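PDB 1XIP: nucleoporin NUP159 from Saccharomyces cerevisiae, which serves as a component of the nuclear pore complex, its N-terminal beta-propeller domain tethering the helicase Dbp5 to the pore for mRNA export. Local coordinates for residues Ser157-Ala162 / Asn191-Lys196. Sequence-based numbering, arbitrary orientation.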
loop_
_atom_site.group_PDB
_atom_site.type_symbol
_atom_site.label_atom_id
_atom_site.label_comp_id
_atom_site.label_asym_id
_atom_site.label_seq_id
_atom_site.Cartn_x
_atom_site.Cartn_y
_atom_site.Cartn_z
ATOM N N SER A 157 -15.868 12.893 15.104
ATOM C CA SER A 157 -16.028 14.119 14.298
ATOM C C SER A 157 -15.059 14.191 13.091
ATOM O O SER A 157 -13.977 13.582 13.110
ATOM C CB SER A 157 -15.889 15.361 15.175
ATOM O OG SER A 157 -14.527 15.610 15.475
ATOM N N THR A 158 -15.445 14.942 12.054
ATOM C CA THR A 158 -14.681 14.958 10.800
ATOM C C THR A 158 -14.262 16.344 10.268
ATOM O O THR A 158 -15.099 17.214 10.015
ATOM C CB THR A 158 -15.382 14.101 9.679
ATOM O OG1 THR A 158 -15.903 14.955 8.658
ATOM C CG2 THR A 158 -16.631 13.372 10.211
ATOM N N LYS A 159 -12.948 16.505 10.090
ATOM C CA LYS A 159 -12.327 17.727 9.566
ATOM C C LYS A 159 -12.106 17.616 8.049
ATOM O O LYS A 159 -12.006 16.525 7.522
ATOM C CB LYS A 159 -10.973 17.923 10.251
ATOM C CG LYS A 159 -10.557 19.372 10.489
ATOM C CD LYS A 159 -9.155 19.459 11.125
ATOM C CE LYS A 159 -9.191 19.144 12.642
ATOM N NZ LYS A 159 -8.581 20.224 13.499
ATOM N N GLN A 160 -12.017 18.743 7.355
ATOM C CA GLN A 160 -11.689 18.733 5.930
ATOM C C GLN A 160 -10.262 19.221 5.722
ATOM O O GLN A 160 -9.935 20.349 6.081
ATOM C CB GLN A 160 -12.672 19.600 5.142
ATOM C CG GLN A 160 -13.227 18.952 3.885
ATOM C CD GLN A 160 -14.008 17.671 4.170
ATOM O OE1 GLN A 160 -14.545 17.488 5.274
ATOM N NE2 GLN A 160 -14.066 16.779 3.181
ATOM N N LEU A 161 -9.411 18.377 5.149
ATOM C CA LEU A 161 -7.991 18.691 5.066
ATOM C C LEU A 161 -7.597 19.388 3.780
ATOM O O LEU A 161 -6.966 20.443 3.816
ATOM C CB LEU A 161 -7.139 17.444 5.261
ATOM C CG LEU A 161 -7.264 16.726 6.599
ATOM C CD1 LEU A 161 -6.685 15.344 6.468
ATOM C CD2 LEU A 161 -6.586 17.523 7.728
ATOM N N ALA A 162 -7.959 18.800 2.642
ATOM C CA ALA A 162 -7.570 19.357 1.355
ATOM C C ALA A 162 -8.568 19.010 0.273
ATOM O O ALA A 162 -9.526 18.276 0.519
ATOM C CB ALA A 162 -6.176 18.891 0.965
ATOM N N ASN A 191 -1.270 14.726 14.989
ATOM C CA ASN A 191 -2.578 14.377 15.570
ATOM C C ASN A 191 -3.778 15.192 15.018
ATOM O O ASN A 191 -4.515 15.831 15.781
ATOM C CB ASN A 191 -2.511 14.445 17.103
ATOM C CG ASN A 191 -3.744 13.865 17.781
ATOM O OD1 ASN A 191 -4.203 12.767 17.450
ATOM N ND2 ASN A 191 -4.277 14.596 18.753
ATOM N N GLY A 192 -3.963 15.155 13.696
ATOM C CA GLY A 192 -5.069 15.850 13.047
ATOM C C GLY A 192 -4.724 17.252 12.571
ATOM O O GLY A 192 -5.455 17.847 11.771
ATOM N N GLU A 193 -3.605 17.776 13.058
ATOM C CA GLU A 193 -3.192 19.147 12.784
ATOM C C GLU A 193 -2.054 19.181 11.768
ATOM O O GLU A 193 -1.201 18.290 11.751
ATOM C CB GLU A 193 -2.758 19.836 14.087
ATOM C CG GLU A 193 -3.244 21.270 14.237
ATOM C CD GLU A 193 -4.618 21.364 14.879
ATOM O OE1 GLU A 193 -5.170 22.490 14.926
ATOM O OE2 GLU A 193 -5.147 20.321 15.333
HETATM N N MSE A 194 -2.034 20.220 10.935
HETATM C CA MSE A 194 -1.038 20.313 9.870
HETATM C C MSE A 194 -0.631 21.721 9.467
HETATM O O MSE A 194 -1.443 22.647 9.466
HETATM C CB MSE A 194 -1.512 19.559 8.637
HETATM C CG MSE A 194 -2.883 19.963 8.145
HETATM SE SE MSE A 194 -3.392 18.923 6.583
HETATM C CE MSE A 194 -1.877 17.766 6.444
ATOM N N GLU A 195 0.643 21.851 9.107
ATOM C CA GLU A 195 1.223 23.109 8.672
ATOM C C GLU A 195 2.051 22.871 7.412
ATOM O O GLU A 195 2.953 22.026 7.413
ATOM C CB GLU A 195 2.115 23.698 9.775
ATOM C CG GLU A 195 1.367 24.190 11.011
ATOM C CD GLU A 195 2.029 25.397 11.666
ATOM O OE1 GLU A 195 2.736 26.158 10.955
ATOM O OE2 GLU A 195 1.838 25.588 12.893
ATOM N N LYS A 196 1.745 23.621 6.350
ATOM C CA LYS A 196 2.471 23.531 5.080
ATOM C C LYS A 196 3.979 23.545 5.301
ATOM O O LYS A 196 4.497 24.418 5.980
ATOM C CB LYS A 196 2.064 24.680 4.158
ATOM C CG LYS A 196 1.055 24.294 3.088
ATOM C CD LYS A 196 1.584 24.555 1.676
ATOM C CE LYS A 196 0.771 25.641 0.983
ATOM N NZ LYS A 196 -0.493 25.115 0.391
#
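Lys159 and Leu161 on one backbone face Gly192 and Met194 on the other, the two segments running in the same direction with CA atoms 8.3 Å apart for Lys159 and Gly192 and 8.6 Å for Leu161 and Met194, too far for main-chain pairing, so the segments meet through side chains and the carbonyl of Gly192. The apolar part is small. Methyl CD2 of Leu161 lies 3.7 Å from SE of Met194, a selenomethionine here, and the two side chains run at a slant to each other. The same CD2 of Leu161 is 4.2 Å from the carbonyl O of Gly192, and CE of Lys159 approaches that oxygen at 4.0 Å, so a single carbonyl lies near both an aliphatic stem and a methyl branch. A bend at chi3 sets CE of Lys159 near that oxygen, and another at chi4 places NZ 3.9 Å from OE2 of Glu193, a long salt bridge at an exposed edge that is probably weak. Glu193 starts out from its backbone away from Lys159, and the bend at chi2 (88°) helps to return the carboxylate. Gly192 has a positive phi (93°), easily adopted by glycine, in the tight turn between strands 184-190 and 193-200. The contact joins the outermost strands of two successive four-stranded antiparallel sheets of the beta-propeller, at its periphery. Strand 158-165 is held by backbone bonds to strand 147-152, where Leu161 and Ala162 both pair with Leu148 in a classic beta bulge, and Leu161 also packs on Ala150 and Val140. On the other sheet, Met194 rests on Phe187 and Trp189 of strand 184-190.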